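Hypothetical protein SMU.776 (Streptococcus mutans, PDB 2B78) is probably an S-adenosylmethionine-dependent methyltransferase with a PUA-like domain and may act on RNA, though its substrate is not established. Local coordinates at residues V71-F74 and I75-Q79; S81-K84 and R85-F88; Y275-Y278 and A279-H283. All coordinates share one frame; numbering follows the deposited sequence.

Contact 1: residues V71-F74 and I75-Q79; sequences VTYF and IKLFQ
Leu77 lies between Tyr73 and Phe74 one helical turn earlier, and a single branch serves both rings. Its CD1 comes within 3.7 Å of Tyr73 CE2 and within 4.1 Å of Phe74 CD1, meeting each ring at a slant. Tyr73 reaches this place because its CG stands anti to the backbone N (chi1 -175°), whereas Phe74 has its CG beside its own N (chi1 -72°), sending the ring off in another direction. This is the tighter part of the contact, and Phe74 and Phe78 continue it: CB of Phe74 touches CE2 of Phe78 at 4.1 Å, and CD2 of Phe78 sits 3.2 Å from Phe74 O, the same oxygen that accepts the bond from Phe78 N at 2.9 Å. Both phenylalanines are buried; Phe74 meets Phe107 edge-to-face, and Phe78 meets Phe100 and Phe139 in the same manner. The solvent side is looser. Thr72 and Lys76 run side by side, touching through CG2 of Thr72 and CE of Lys76 at 4.2 Å, and the lysine chain carries its amine away. Val71 CG2 and Ile75 CD1 are likewise loosely apposed, at 4.3 Å, while Ile75 packs on helix 132-142. Four successive i to i+4 backbone bonds underlie both sides. Such a division between buried aromatic residues and exposed polar ones is the mark of an amphipathic alpha-helix, here helix 71-83.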
ATOM      1  N   VAL A  71      21.099  17.539  -6.005  1.00 22.88           N
ATOM      2  CA  VAL A  71      20.019  18.011  -5.151  1.00 20.67           C
ATOM      3  C   VAL A  71      18.961  18.816  -5.911  1.00 20.57           C
ATOM      4  O   VAL A  71      17.766  18.718  -5.613  1.00 19.87           O
ATOM      5  CB  VAL A  71      20.581  18.817  -3.938  1.00 20.06           C
ATOM      6  CG1 VAL A  71      21.298  20.064  -4.407  1.00 18.62           C
ATOM      7  CG2 VAL A  71      19.454  19.153  -2.976  1.00 20.17           C
ATOM      8  N   THR A  72      19.376  19.587  -6.913  1.00 19.53           N
ATOM      9  CA  THR A  72      18.414  20.377  -7.678  1.00 19.46           C
ATOM     10  C   THR A  72      17.435  19.499  -8.454  1.00 19.56           C
ATOM     11  O   THR A  72      16.263  19.851  -8.613  1.00 20.04           O
ATOM     12  CB  THR A  72      19.118  21.331  -8.666  1.00 18.11           C
ATOM     13  OG1 THR A  72      19.722  22.403  -7.934  1.00 18.73           O
ATOM     14  CG2 THR A  72      18.119  21.912  -9.660  1.00 15.07           C
ATOM     15  N   TYR A  73      17.914  18.359  -8.933  1.00 19.70           N
ATOM     16  CA  TYR A  73      17.049  17.459  -9.682  1.00 21.68           C
ATOM     17  C   TYR A  73      15.916  16.972  -8.782  1.00 20.82           C
ATOM     18  O   TYR A  73      14.780  16.840  -9.229  1.00 21.32           O
ATOM     19  CB  TYR A  73      17.841  16.264 -10.204  1.00 23.63           C
ATOM     20  CG  TYR A  73      17.015  15.357 -11.088  1.00 27.44           C
ATOM     21  CD1 TYR A  73      16.704  15.723 -12.397  1.00 28.57           C
ATOM     22  CD2 TYR A  73      16.538  14.133 -10.612  1.00 28.44           C
ATOM     23  CE1 TYR A  73      15.939  14.895 -13.215  1.00 28.47           C
ATOM     24  CE2 TYR A  73      15.770  13.294 -11.425  1.00 29.19           C
ATOM     25  CZ  TYR A  73      15.480  13.683 -12.722  1.00 28.95           C
ATOM     26  OH  TYR A  73      14.739  12.856 -13.534  1.00 32.28           O
ATOM     27  N   PHE A  74      16.222  16.707  -7.512  1.00 19.66           N
ATOM     28  CA  PHE A  74      15.194  16.244  -6.587  1.00 18.42           C
ATOM     29  C   PHE A  74      14.267  17.376  -6.152  1.00 19.01           C
ATOM     30  O   PHE A  74      13.075  17.151  -5.912  1.00 18.84           O
ATOM     31  CB  PHE A  74      15.837  15.548  -5.382  1.00 18.27           C
ATOM     32  CG  PHE A  74      16.423  14.203  -5.712  1.00 18.31           C
ATOM     33  CD1 PHE A  74      15.597  13.139  -6.068  1.00 18.09           C
ATOM     34  CD2 PHE A  74      17.799  14.012  -5.720  1.00 17.14           C
ATOM     35  CE1 PHE A  74      16.143  11.904  -6.432  1.00 17.71           C
ATOM     36  CE2 PHE A  74      18.348  12.786  -6.081  1.00 17.77           C
ATOM     37  CZ  PHE A  74      17.519  11.730  -6.439  1.00 16.89           C
ATOM     38  N   ILE A  75      14.791  18.596  -6.061  1.00 19.75           N
ATOM     39  CA  ILE A  75      13.945  19.736  -5.690  1.00 19.65           C
ATOM     40  C   ILE A  75      12.844  19.863  -6.753  1.00 20.00           C
ATOM     41  O   ILE A  75      11.666  20.061  -6.428  1.00 20.50           O
ATOM     42  CB  ILE A  75      14.778  21.052  -5.620  1.00 19.32           C
ATOM     43  CG1 ILE A  75      15.646  21.030  -4.360  1.00 19.23           C
ATOM     44  CG2 ILE A  75      13.867  22.269  -5.611  1.00 17.89           C
ATOM     45  CD1 ILE A  75      16.675  22.143  -4.293  1.00 18.35           C
ATOM     46  N   LYS A  76      13.229  19.723  -8.019  1.00 20.28           N
ATOM     47  CA  LYS A  76      12.284  19.805  -9.131  1.00 22.23           C
ATOM     48  C   LYS A  76      11.240  18.698  -9.012  1.00 22.48           C
ATOM     49  O   LYS A  76      10.045  18.941  -9.166  1.00 22.47           O
ATOM     50  CB  LYS A  76      13.012  19.649 -10.470  1.00 25.17           C
ATOM     51  CG  LYS A  76      14.089  20.698 -10.751  1.00 29.65           C
ATOM     52  CD  LYS A  76      13.486  22.068 -11.016  1.00 31.50           C
ATOM     53  CE  LYS A  76      14.550  23.051 -11.489  1.00 32.66           C
ATOM     54  NZ  LYS A  76      13.982  24.410 -11.722  1.00 31.98           N
ATOM     55  N   LEU A  77      11.695  17.476  -8.752  1.00 22.15           N
ATOM     56  CA  LEU A  77      10.776  16.349  -8.619  1.00 21.85           C
ATOM     57  C   LEU A  77       9.765  16.558  -7.498  1.00 22.31           C
ATOM     58  O   LEU A  77       8.575  16.288  -7.671  1.00 23.05           O
ATOM     59  CB  LEU A  77      11.543  15.048  -8.366  1.00 20.41           C
ATOM     60  CG  LEU A  77      12.204  14.389  -9.580  1.00 20.86           C
ATOM     61  CD1 LEU A  77      12.894  13.111  -9.151  1.00 20.31           C
ATOM     62  CD2 LEU A  77      11.137  14.089 -10.647  1.00 20.23           C
ATOM     63  N   PHE A  78      10.229  17.027  -6.345  1.00 22.44           N
ATOM     64  CA  PHE A  78       9.317  17.237  -5.226  1.00 21.24           C
ATOM     65  C   PHE A  78       8.392  18.431  -5.431  1.00 20.87           C
ATOM     66  O   PHE A  78       7.272  18.438  -4.927  1.00 20.35           O
ATOM     67  CB  PHE A  78      10.098  17.365  -3.911  1.00 20.90           C
ATOM     68  CG  PHE A  78      10.828  16.105  -3.515  1.00 20.36           C
ATOM     69  CD1 PHE A  78      10.207  14.860  -3.629  1.00 19.82           C
ATOM     70  CD2 PHE A  78      12.132  16.157  -3.026  1.00 19.95           C
ATOM     71  CE1 PHE A  78      10.873  13.689  -3.268  1.00 18.43           C
ATOM     72  CE2 PHE A  78      12.811  14.992  -2.660  1.00 18.55           C
ATOM     73  CZ  PHE A  78      12.182  13.758  -2.781  1.00 18.68           C
ATOM     74  N   GLN A  79       8.845  19.442  -6.169  1.00 22.05           N
ATOM     75  CA  GLN A  79       7.995  20.604  -6.430  1.00 23.57           C
ATOM     76  C   GLN A  79       6.804  20.155  -7.266  1.00 23.06           C
ATOM     77  O   GLN A  79       5.681  20.619  -7.065  1.00 23.00           O
ATOM     78  CB  GLN A  79       8.766  21.696  -7.187  1.00 25.14           C
ATOM     79  CG  GLN A  79       9.719  22.536  -6.342  1.00 29.66           C
ATOM     80  CD  GLN A  79      10.568  23.494  -7.189  1.00 32.15           C
ATOM     81  OE1 GLN A  79      11.091  24.492  -6.687  1.00 32.11           O
ATOM     82  NE2 GLN A  79      10.714  23.181  -8.474  1.00 33.40           N
TER

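Contact 2: residues S81-K84 and R85-F88; sequences SKDK and RKNF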
ATOM      1  N   SER A  81       5.549  16.961  -7.438  1.00 22.34           N
ATOM      2  CA  SER A  81       4.706  16.065  -6.658  1.00 22.20           C
ATOM      3  C   SER A  81       3.852  16.862  -5.677  1.00 21.95           C
ATOM      4  O   SER A  81       2.699  16.514  -5.409  1.00 22.39           O
ATOM      5  CB  SER A  81       5.566  15.033  -5.917  1.00 21.07           C
ATOM      6  OG  SER A  81       6.460  15.653  -5.007  1.00 23.31           O
ATOM      7  N   LYS A  82       4.418  17.941  -5.148  1.00 21.90           N
ATOM      8  CA  LYS A  82       3.705  18.799  -4.205  1.00 22.97           C
ATOM      9  C   LYS A  82       2.559  19.539  -4.893  1.00 22.32           C
ATOM     10  O   LYS A  82       1.453  19.620  -4.364  1.00 20.90           O
ATOM     11  CB  LYS A  82       4.674  19.814  -3.587  1.00 23.92           C
ATOM     12  CG  LYS A  82       4.020  20.824  -2.643  1.00 26.27           C
ATOM     13  CD  LYS A  82       5.076  21.648  -1.917  1.00 28.60           C
ATOM     14  CE  LYS A  82       4.466  22.520  -0.829  1.00 29.90           C
ATOM     15  NZ  LYS A  82       5.523  23.260  -0.062  1.00 31.55           N
ATOM     16  N   ASP A  83       2.826  20.081  -6.073  1.00 22.94           N
ATOM     17  CA  ASP A  83       1.808  20.819  -6.813  1.00 24.99           C
ATOM     18  C   ASP A  83       0.606  19.976  -7.205  1.00 24.37           C
ATOM     19  O   ASP A  83      -0.496  20.498  -7.333  1.00 25.96           O
ATOM     20  CB  ASP A  83       2.409  21.455  -8.065  1.00 28.06           C
ATOM     21  CG  ASP A  83       3.026  22.810  -7.784  1.00 31.80           C
ATOM     22  OD1 ASP A  83       2.266  23.737  -7.423  1.00 33.42           O
ATOM     23  OD2 ASP A  83       4.261  22.942  -7.914  1.00 33.22           O
ATOM     24  N   LYS A  84       0.805  18.677  -7.397  1.00 22.61           N
ATOM     25  CA  LYS A  84      -0.309  17.816  -7.778  1.00 21.91           C
ATOM     26  C   LYS A  84      -1.180  17.461  -6.582  1.00 20.21           C
ATOM     27  O   LYS A  84      -2.281  16.930  -6.750  1.00 20.75           O
ATOM     28  CB  LYS A  84       0.199  16.510  -8.402  1.00 22.80           C
ATOM     29  CG  LYS A  84       1.274  16.685  -9.463  1.00 24.87           C
ATOM     30  CD  LYS A  84       1.653  15.334 -10.063  1.00 26.38           C
ATOM     31  CE  LYS A  84       2.895  15.434 -10.934  1.00 27.38           C
ATOM     32  NZ  LYS A  84       2.785  16.507 -11.958  1.00 30.40           N
ATOM     33  N   ARG A  85      -0.700  17.763  -5.380  1.00 18.51           N
ATOM     34  CA  ARG A  85      -1.424  17.405  -4.167  1.00 17.76           C
ATOM     35  C   ARG A  85      -1.992  18.543  -3.315  1.00 19.37           C
ATOM     36  O   ARG A  85      -2.359  18.324  -2.156  1.00 17.66           O
ATOM     37  CB  ARG A  85      -0.518  16.525  -3.297  1.00 15.23           C
ATOM     38  CG  ARG A  85      -0.082  15.218  -3.967  1.00 12.11           C
ATOM     39  CD  ARG A  85       0.896  14.449  -3.088  1.00  9.02           C
ATOM     40  NE  ARG A  85       1.079  13.056  -3.508  1.00  9.14           N
ATOM     41  CZ  ARG A  85       1.745  12.665  -4.591  1.00  9.38           C
ATOM     42  NH1 ARG A  85       2.312  13.560  -5.398  1.00  9.89           N
ATOM     43  NH2 ARG A  85       1.854  11.369  -4.866  1.00  8.77           N
ATOM     44  N   LYS A  86      -2.089  19.741  -3.887  1.00 21.34           N
ATOM     45  CA  LYS A  86      -2.614  20.898  -3.158  1.00 24.41           C
ATOM     46  C   LYS A  86      -3.934  20.660  -2.426  1.00 25.29           C
ATOM     47  O   LYS A  86      -4.123  21.159  -1.312  1.00 26.27           O
ATOM     48  CB  LYS A  86      -2.781  22.089  -4.106  1.00 26.31           C
ATOM     49  CG  LYS A  86      -1.482  22.763  -4.495  1.00 28.39           C
ATOM     50  CD  LYS A  86      -1.709  23.852  -5.536  1.00 30.25           C
ATOM     51  CE  LYS A  86      -2.203  23.258  -6.852  1.00 31.85           C
ATOM     52  NZ  LYS A  86      -2.302  24.288  -7.927  1.00 33.67           N
ATOM     53  N   ASN A  87      -4.847  19.915  -3.039  1.00 25.96           N
ATOM     54  CA  ASN A  87      -6.140  19.642  -2.414  1.00 27.91           C
ATOM     55  C   ASN A  87      -6.026  18.789  -1.157  1.00 29.57           C
ATOM     56  O   ASN A  87      -6.826  18.930  -0.228  1.00 29.97           O
ATOM     57  CB  ASN A  87      -7.089  18.976  -3.414  1.00 27.64           C
ATOM     58  CG  ASN A  87      -7.490  19.909  -4.532  1.00 27.83           C
ATOM     59  OD1 ASN A  87      -7.568  21.124  -4.336  1.00 28.53           O
ATOM     60  ND2 ASN A  87      -7.757  19.352  -5.707  1.00 27.78           N
ATOM     61  N   PHE A  88      -5.033  17.905  -1.129  1.00 30.70           N
ATOM     62  CA  PHE A  88      -4.807  17.062   0.039  1.00 32.03           C
ATOM     63  C   PHE A  88      -4.318  17.928   1.202  1.00 33.92           C
ATOM     64  O   PHE A  88      -4.979  18.025   2.242  1.00 34.11           O
ATOM     65  CB  PHE A  88      -3.755  15.991  -0.270  1.00 31.77           C
ATOM     66  CG  PHE A  88      -4.275  14.842  -1.095  1.00 31.02           C
ATOM     67  CD1 PHE A  88      -5.136  13.902  -0.536  1.00 30.97           C
ATOM     68  CD2 PHE A  88      -3.907  14.702  -2.432  1.00 31.85           C
ATOM     69  CE1 PHE A  88      -5.626  12.836  -1.299  1.00 31.04           C
ATOM     70  CE2 PHE A  88      -4.390  13.640  -3.202  1.00 31.95           C
ATOM     71  CZ  PHE A  88      -5.252  12.707  -2.631  1.00 30.84           C
TER
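Arg85 N is bonded to Lys82 O at 3.0 Å, an i to i+3 bond at the C-terminal part of helix 71-83. The donor stands well above the carbonyl plane, 61° out of it, as the chain leaves the regular helical path. Arg85 itself departs from helical backbone angles before a weakly bonded helical turn begins at about Lys86. The arginine side chain then folds back along the preceding turn. With CG beside the backbone N (chi1 -60°) and the chain extended from CG to NE, its aliphatic part passes over Ser81 O, which lies 3.4 Å from Arg85 CG. At the far end NH1 donates to that same oxygen at 3.0 Å, with Ser81 O at the edge of the guanidinium and almost in its plane. Ser81 CB also touches NH1, at 3.6 Å, while Ser81 OG turns back to Phe78 O. On the exposed side Lys86, bent at chi3, lays CE against Asp83 O at 3.3 Å; its NZ remains 4.6 Å from Asp83 OD1. Other bonds hold the buried guanidinium: NE donates to Arg98 O on strand 96-101, and NH2 forms a salt bridge with Asp105 and bonds to Asp365 O. The bend between helices 71-83 and 86-90 is thereby tied to strand 96-101 and to the loops carrying Asp105 and Asp365.

Contact 3: residues Y275-Y278 and A279-H283; sequences YFKY and ARRHH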
ATOM      1  N   TYR A 275      -9.703 -19.864  12.624  1.00 12.27           N
ATOM      2  CA  TYR A 275     -10.937 -19.152  12.918  1.00 12.03           C
ATOM      3  C   TYR A 275     -12.073 -19.643  12.023  1.00 10.95           C
ATOM      4  O   TYR A 275     -13.227 -19.677  12.448  1.00 10.14           O
ATOM      5  CB  TYR A 275     -10.784 -17.635  12.746  1.00 12.62           C
ATOM      6  CG  TYR A 275     -11.983 -16.907  13.308  1.00 14.35           C
ATOM      7  CD1 TYR A 275     -12.128 -16.733  14.686  1.00 14.98           C
ATOM      8  CD2 TYR A 275     -13.023 -16.482  12.480  1.00 15.03           C
ATOM      9  CE1 TYR A 275     -13.284 -16.165  15.231  1.00 15.71           C
ATOM     10  CE2 TYR A 275     -14.186 -15.906  13.015  1.00 16.43           C
ATOM     11  CZ  TYR A 275     -14.308 -15.755  14.392  1.00 15.01           C
ATOM     12  OH  TYR A 275     -15.449 -15.205  14.935  1.00 16.29           O
ATOM     13  N   PHE A 276     -11.755 -20.016  10.783  1.00 10.55           N
ATOM     14  CA  PHE A 276     -12.784 -20.512   9.878  1.00 11.24           C
ATOM     15  C   PHE A 276     -13.398 -21.756  10.497  1.00 12.48           C
ATOM     16  O   PHE A 276     -14.620 -21.906  10.534  1.00 14.42           O
ATOM     17  CB  PHE A 276     -12.195 -20.849   8.500  1.00 11.32           C
ATOM     18  CG  PHE A 276     -12.067 -19.659   7.577  1.00 10.85           C
ATOM     19  CD1 PHE A 276     -13.125 -18.769   7.416  1.00 10.13           C
ATOM     20  CD2 PHE A 276     -10.906 -19.466   6.829  1.00 12.34           C
ATOM     21  CE1 PHE A 276     -13.030 -17.700   6.522  1.00 11.02           C
ATOM     22  CE2 PHE A 276     -10.801 -18.405   5.932  1.00 11.17           C
ATOM     23  CZ  PHE A 276     -11.864 -17.519   5.777  1.00 10.57           C
ATOM     24  N   LYS A 277     -12.542 -22.640  11.002  1.00 11.62           N
ATOM     25  CA  LYS A 277     -12.991 -23.876  11.637  1.00 12.21           C
ATOM     26  C   LYS A 277     -13.797 -23.624  12.918  1.00 10.89           C
ATOM     27  O   LYS A 277     -14.758 -24.339  13.218  1.00 10.55           O
ATOM     28  CB  LYS A 277     -11.782 -24.760  11.961  1.00 13.47           C
ATOM     29  CG  LYS A 277     -12.159 -26.068  12.645  1.00 14.82           C
ATOM     30  CD  LYS A 277     -10.949 -26.970  12.835  1.00 20.61           C
ATOM     31  CE  LYS A 277     -11.360 -28.321  13.393  1.00 22.71           C
ATOM     32  NZ  LYS A 277     -10.196 -29.231  13.556  1.00 25.84           N
ATOM     33  N   TYR A 278     -13.381 -22.624  13.683  1.00 11.54           N
ATOM     34  CA  TYR A 278     -14.049 -22.253  14.930  1.00 11.24           C
ATOM     35  C   TYR A 278     -15.446 -21.739  14.609  1.00 11.29           C
ATOM     36  O   TYR A 278     -16.427 -22.041  15.299  1.00 12.02           O
ATOM     37  CB  TYR A 278     -13.257 -21.144  15.628  1.00 11.73           C
ATOM     38  CG  TYR A 278     -13.693 -20.858  17.050  1.00 14.24           C
ATOM     39  CD1 TYR A 278     -13.392 -21.747  18.080  1.00 15.49           C
ATOM     40  CD2 TYR A 278     -14.400 -19.700  17.367  1.00 14.51           C
ATOM     41  CE1 TYR A 278     -13.782 -21.490  19.397  1.00 15.73           C
ATOM     42  CE2 TYR A 278     -14.800 -19.431  18.680  1.00 14.10           C
ATOM     43  CZ  TYR A 278     -14.484 -20.331  19.689  1.00 14.94           C
ATOM     44  OH  TYR A 278     -14.868 -20.079  20.993  1.00 17.23           O
ATOM     45  N   ALA A 279     -15.525 -20.947  13.549  1.00 12.01           N
ATOM     46  CA  ALA A 279     -16.781 -20.354  13.113  1.00 13.16           C
ATOM     47  C   ALA A 279     -17.767 -21.426  12.655  1.00 13.16           C
ATOM     48  O   ALA A 279     -18.965 -21.357  12.951  1.00 12.18           O
ATOM     49  CB  ALA A 279     -16.508 -19.373  11.986  1.00 13.21           C
ATOM     50  N   ARG A 280     -17.259 -22.409  11.919  1.00 13.06           N
ATOM     51  CA  ARG A 280     -18.103 -23.501  11.447  1.00 15.07           C
ATOM     52  C   ARG A 280     -18.619 -24.277  12.654  1.00 15.56           C
ATOM     53  O   ARG A 280     -19.808 -24.601  12.744  1.00 14.67           O
ATOM     54  CB  ARG A 280     -17.308 -24.429  10.526  1.00 14.46           C
ATOM     55  CG  ARG A 280     -16.874 -23.796   9.207  1.00 15.29           C
ATOM     56  CD  ARG A 280     -16.423 -24.871   8.225  1.00 14.92           C
ATOM     57  NE  ARG A 280     -15.163 -25.511   8.604  1.00 11.91           N
ATOM     58  CZ  ARG A 280     -13.961 -25.048   8.274  1.00 12.37           C
ATOM     59  NH1 ARG A 280     -13.849 -23.936   7.559  1.00 12.61           N
ATOM     60  NH2 ARG A 280     -12.865 -25.706   8.643  1.00 11.89           N
ATOM     61  N   ARG A 281     -17.711 -24.557  13.586  1.00 16.87           N
ATOM     62  CA  ARG A 281     -18.034 -25.293  14.804  1.00 17.94           C
ATOM     63  C   ARG A 281     -19.104 -24.622  15.663  1.00 18.01           C
ATOM     64  O   ARG A 281     -19.988 -25.296  16.211  1.00 18.86           O
ATOM     65  CB  ARG A 281     -16.755 -25.489  15.624  1.00 20.26           C
ATOM     66  CG  ARG A 281     -16.966 -26.054  17.031  1.00 23.98           C
ATOM     67  CD  ARG A 281     -15.636 -26.170  17.771  1.00 27.86           C
ATOM     68  NE  ARG A 281     -14.673 -27.011  17.052  1.00 34.18           N
ATOM     69  CZ  ARG A 281     -13.561 -26.577  16.451  1.00 35.33           C
ATOM     70  NH1 ARG A 281     -13.224 -25.286  16.463  1.00 34.60           N
ATOM     71  NH2 ARG A 281     -12.779 -27.447  15.819  1.00 34.64           N
ATOM     72  N   HIS A 282     -19.040 -23.297  15.768  1.00 16.98           N
ATOM     73  CA  HIS A 282     -19.992 -22.542  16.580  1.00 16.40           C
ATOM     74  C   HIS A 282     -21.113 -21.849  15.807  1.00 15.72           C
ATOM     75  O   HIS A 282     -21.852 -21.016  16.360  1.00 14.26           O
ATOM     76  CB  HIS A 282     -19.218 -21.540  17.437  1.00 16.82           C
ATOM     77  CG  HIS A 282     -18.311 -22.195  18.432  1.00 15.91           C
ATOM     78  ND1 HIS A 282     -18.785 -22.828  19.562  1.00 16.24           N
ATOM     79  CD2 HIS A 282     -16.967 -22.364  18.440  1.00 17.25           C
ATOM     80  CE1 HIS A 282     -17.771 -23.360  20.222  1.00 16.28           C
ATOM     81  NE2 HIS A 282     -16.657 -23.093  19.563  1.00 17.42           N
ATOM     82  N   HIS A 283     -21.246 -22.215  14.535  1.00 15.97           N
ATOM     83  CA  HIS A 283     -22.283 -21.673  13.656  1.00 16.70           C
ATOM     84  C   HIS A 283     -22.275 -20.156  13.578  1.00 15.57           C
ATOM     85  O   HIS A 283     -23.334 -19.521  13.558  1.00 15.99           O
ATOM     86  CB  HIS A 283     -23.663 -22.149  14.119  1.00 19.00           C
ATOM     87  CG  HIS A 283     -23.871 -23.625  13.965  1.00 20.56           C
ATOM     88  ND1 HIS A 283     -24.921 -24.295  14.557  1.00 20.02           N
ATOM     89  CD2 HIS A 283     -23.167 -24.557  13.280  1.00 21.39           C
ATOM     90  CE1 HIS A 283     -24.851 -25.578  14.245  1.00 21.59           C
ATOM     91  NE2 HIS A 283     -23.797 -25.763  13.470  1.00 21.10           N
TER
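Tyr275, Phe276, Lys277 and Tyr278 each accept an i to i+4 backbone bond, from Ala279, Arg280, Arg281 and His282 in turn, at 2.8 to 3.0 Å between N and O. His282 tips its CD2 corner over one face of the Tyr278 ring, 3.3 Å above the centre, with the planes at 54°, an oblique contact. The same CD2 lies 3.2 Å from Tyr278 O, which reaches the imidazole at its edge. Here helix 272-281 ends in a Schellman motif, with His283, at positive phi, as the C-prime residue; the helix follows strand 265-269 in the Rossmann-like methyltransferase domain. Towards solvent, the Lys277 and Arg281 chains pass each other at an angle; these two cationic chains come close, but their exact placement is doubtful because Lys277 CE and Arg281 NH2 are too near each other. The Arg280 chain, bent at chi3 (-70°), folds its guanidinium back so that one face covers Phe276 O and Lys277 CA, the latter 3.5 Å from NH2, while NH1 bonds to Gln316 of helix 306-319. On the buried side Ala279 CB meets Tyr275 CE2 at 4.3 Å, and Tyr275 OH is hydrogen-bonded to Tyr286 OH.

Overall arrangement
Contacts 1 and 2 form a consecutive pair along helix 71-83, their centres 15 Å apart, the first near its start and the second where it gives way to helix 86-90. Contact 3 stands on the opposite side of the chain's centre, with its own centre 54 Å from that of contact 1 and 47 Å from that of contact 2; the nearest atoms of contacts 2 and 3 are still about 32 Å apart. Of the three, contact 3 alone borders the cofactor site: the side chain of Phe276 is about 4 Å from that of Val272, a residue seen to bind S-adenosyl-L-homocysteine, a ligand absent from this model, whereas contacts 1 and 2 lie away from the site.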